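Local coordinates for aspartate-semialdehyde dehydrogenase (Thermus thermophilus, PDB 2YV3) that catalyses the NADPH-dependent reductive dephosphorylation of L-aspartyl-4-phosphate to L-aspartate-semialdehyde, a step towards lysine, methionine and threonine, at the interface of chains A and B. Coordinates in Å, arbitrary orientation; residue numbers count along the deposited sequence, not the author numbering. Chains: chain A/B, Aspartate-semialdehyde dehydrogenase.

The interface of chains A and B. Residues chain A 271-272, 274, 276, 292; chain B 185, 192-194, 198.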
loop_
_atom_site.group_PDB
_atom_site.type_symbol
_atom_site.label_atom_id
_atom_site.label_comp_id
_atom_site.label_asym_id
_atom_site.label_seq_id
_atom_site.Cartn_x
_atom_site.Cartn_y
_atom_site.Cartn_z
ATOM N N PRO A 271 -19.234 -3.247 2.666
ATOM C CA PRO A 271 -18.909 -3.408 1.243
ATOM C C PRO A 271 -19.977 -2.876 0.288
ATOM O O PRO A 271 -19.716 -1.984 -0.534
ATOM C CB PRO A 271 -18.721 -4.916 1.104
ATOM C CG PRO A 271 -18.167 -5.298 2.432
ATOM C CD PRO A 271 -19.038 -4.510 3.398
ATOM N N GLU A 272 -21.168 -3.454 0.394
ATOM C CA GLU A 272 -22.318 -3.075 -0.422
ATOM C C GLU A 272 -22.426 -1.549 -0.528
ATOM O O GLU A 272 -22.722 -1.000 -1.597
ATOM C CB GLU A 272 -23.603 -3.632 0.202
ATOM C CG GLU A 272 -23.562 -5.129 0.511
ATOM C CD GLU A 272 -24.799 -5.625 1.269
ATOM O OE1 GLU A 272 -25.887 -5.756 0.652
ATOM O OE2 GLU A 272 -24.680 -5.879 2.487
ATOM N N LYS A 274 -19.959 0.567 -0.230
ATOM C CA LYS A 274 -18.626 1.109 -0.468
ATOM C C LYS A 274 -18.221 1.787 0.818
ATOM O O LYS A 274 -17.861 2.965 0.817
ATOM C CB LYS A 274 -18.648 2.145 -1.600
ATOM C CG LYS A 274 -19.082 1.595 -2.952
ATOM C CD LYS A 274 -19.115 2.695 -4.014
ATOM C CE LYS A 274 -20.142 2.418 -5.107
ATOM N NZ LYS A 274 -19.932 1.126 -5.811
ATOM N N TYR A 276 -15.641 1.472 3.916
ATOM C CA TYR A 276 -14.438 0.926 4.545
ATOM C C TYR A 276 -13.465 2.039 5.052
ATOM O O TYR A 276 -13.648 3.230 4.773
ATOM C CB TYR A 276 -13.752 0.015 3.519
ATOM C CG TYR A 276 -13.990 0.486 2.097
ATOM C CD1 TYR A 276 -13.352 1.623 1.615
ATOM C CD2 TYR A 276 -14.967 -0.107 1.285
ATOM C CE1 TYR A 276 -13.684 2.176 0.382
ATOM C CE2 TYR A 276 -15.311 0.447 0.036
ATOM C CZ TYR A 276 -14.667 1.596 -0.392
ATOM O OH TYR A 276 -15.052 2.253 -1.528
ATOM N N ARG A 292 -12.934 -4.128 6.057
ATOM C CA ARG A 292 -12.568 -5.227 5.178
ATOM C C ARG A 292 -12.338 -6.540 5.901
ATOM O O ARG A 292 -11.652 -7.436 5.396
ATOM C CB ARG A 292 -11.354 -4.846 4.346
ATOM C CG ARG A 292 -11.661 -3.733 3.396
ATOM C CD ARG A 292 -12.762 -4.134 2.445
ATOM N NE ARG A 292 -12.252 -4.099 1.082
ATOM C CZ ARG A 292 -11.482 -5.035 0.549
ATOM N NH1 ARG A 292 -11.153 -6.099 1.257
ATOM N NH2 ARG A 292 -10.986 -4.870 -0.671
ATOM N N HIS B 185 -14.142 6.699 -4.416
ATOM C CA HIS B 185 -14.081 7.889 -3.565
ATOM C C HIS B 185 -13.017 8.815 -4.145
ATOM O O HIS B 185 -12.427 8.505 -5.177
ATOM C CB HIS B 185 -13.696 7.472 -2.138
ATOM C CG HIS B 185 -14.657 6.507 -1.512
ATOM N ND1 HIS B 185 -15.798 6.910 -0.845
ATOM C CD2 HIS B 185 -14.679 5.151 -1.511
ATOM C CE1 HIS B 185 -16.480 5.845 -0.465
ATOM N NE2 HIS B 185 -15.824 4.764 -0.858
ATOM N N ILE B 192 -7.690 3.833 -1.343
ATOM C CA ILE B 192 -9.042 3.281 -1.395
ATOM C C ILE B 192 -8.972 1.751 -1.420
ATOM O O ILE B 192 -8.626 1.167 -2.442
ATOM C CB ILE B 192 -9.781 3.807 -2.656
ATOM C CG1 ILE B 192 -9.843 5.337 -2.596
ATOM C CG2 ILE B 192 -11.190 3.235 -2.733
ATOM C CD1 ILE B 192 -10.126 5.981 -3.885
ATOM N N PRO B 193 -9.313 1.094 -0.281
ATOM C CA PRO B 193 -9.320 -0.351 -0.049
ATOM C C PRO B 193 -10.477 -1.065 -0.717
ATOM O O PRO B 193 -11.181 -1.847 -0.092
ATOM C CB PRO B 193 -9.400 -0.439 1.462
ATOM C CG PRO B 193 -10.325 0.649 1.777
ATOM C CD PRO B 193 -9.788 1.787 0.931
ATOM N N HIS B 194 -10.635 -0.806 -2.005
ATOM C CA HIS B 194 -11.717 -1.363 -2.787
ATOM C C HIS B 194 -11.307 -1.122 -4.235
ATOM O O HIS B 194 -10.861 -0.027 -4.553
ATOM C CB HIS B 194 -12.973 -0.570 -2.436
ATOM C CG HIS B 194 -14.211 -1.038 -3.124
ATOM N ND1 HIS B 194 -15.327 -0.241 -3.256
ATOM C CD2 HIS B 194 -14.500 -2.200 -3.753
ATOM C CE1 HIS B 194 -16.244 -0.889 -3.948
ATOM N NE2 HIS B 194 -15.768 -2.081 -4.260
ATOM N N PHE B 198 -17.321 -6.290 -4.863
ATOM C CA PHE B 198 -17.316 -7.229 -3.745
ATOM C C PHE B 198 -17.972 -8.582 -3.976
ATOM O O PHE B 198 -19.051 -8.680 -4.547
ATOM C CB PHE B 198 -17.973 -6.583 -2.536
ATOM C CG PHE B 198 -17.202 -5.438 -1.982
ATOM C CD1 PHE B 198 -16.041 -5.660 -1.252
ATOM C CD2 PHE B 198 -17.626 -4.132 -2.193
ATOM C CE1 PHE B 198 -15.308 -4.593 -0.738
ATOM C CE2 PHE B 198 -16.910 -3.067 -1.689
ATOM C CZ PHE B 198 -15.745 -3.293 -0.958
#
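A:Tyr276 meets two histidines of the other subunit through its phenol OH. B:His185 comes tip to tip with the tyrosine, and its NE2 gives a hydrogen bond of 2.7 Å to A:Tyr276 OH. The same NE2 bonds weakly to A:Lys274 O. The imidazole stands almost perpendicular to the phenol ring, with the OH in the imidazole plane. The B:His194 side chain crosses the tyrosine at about a right angle, its ring tilted edge-to-face. Its CG, anti to the backbone N (chi1 -178°), carries the imidazole out to the phenol tip, where ND1 donates to A:Tyr276 OH over 3.0 Å. This bond to the phenol is the straighter, and the oxygen again lies in the ring plane. The two donors together probably limit movement of the phenol tip, while B:His194 CB packs on A:Tyr276 CZ at 3.4 Å. A phenylalanine here would probably leave both histidine N-H groups without their shared acceptor.

B:Pro193 crosses the tyrosine obliquely near CD1, and its carbonyl O, above the ring face toward the rim, points to A:Arg292. A:Arg292 NE donates to B:Pro193 O over 2.8 Å, nearly in line with the C=O but 33° out of the guanidinium plane. Bends at chi2 and chi3 bring the guanidinium round to this carbonyl. The same NE lies at the edge of the B:Phe198 ring, whose plane is turned 82° from the guanidinium. A:Pro271 CB sits over the centre of one face of that phenylalanine, 3.5 Å from the centroid, in a CH-pi contact.

The patch recurs with the chains exchanged in the two-fold interface. It helps hold the homodimer together, with its centre about 15 Å from A:His238, the predicted proton acceptor.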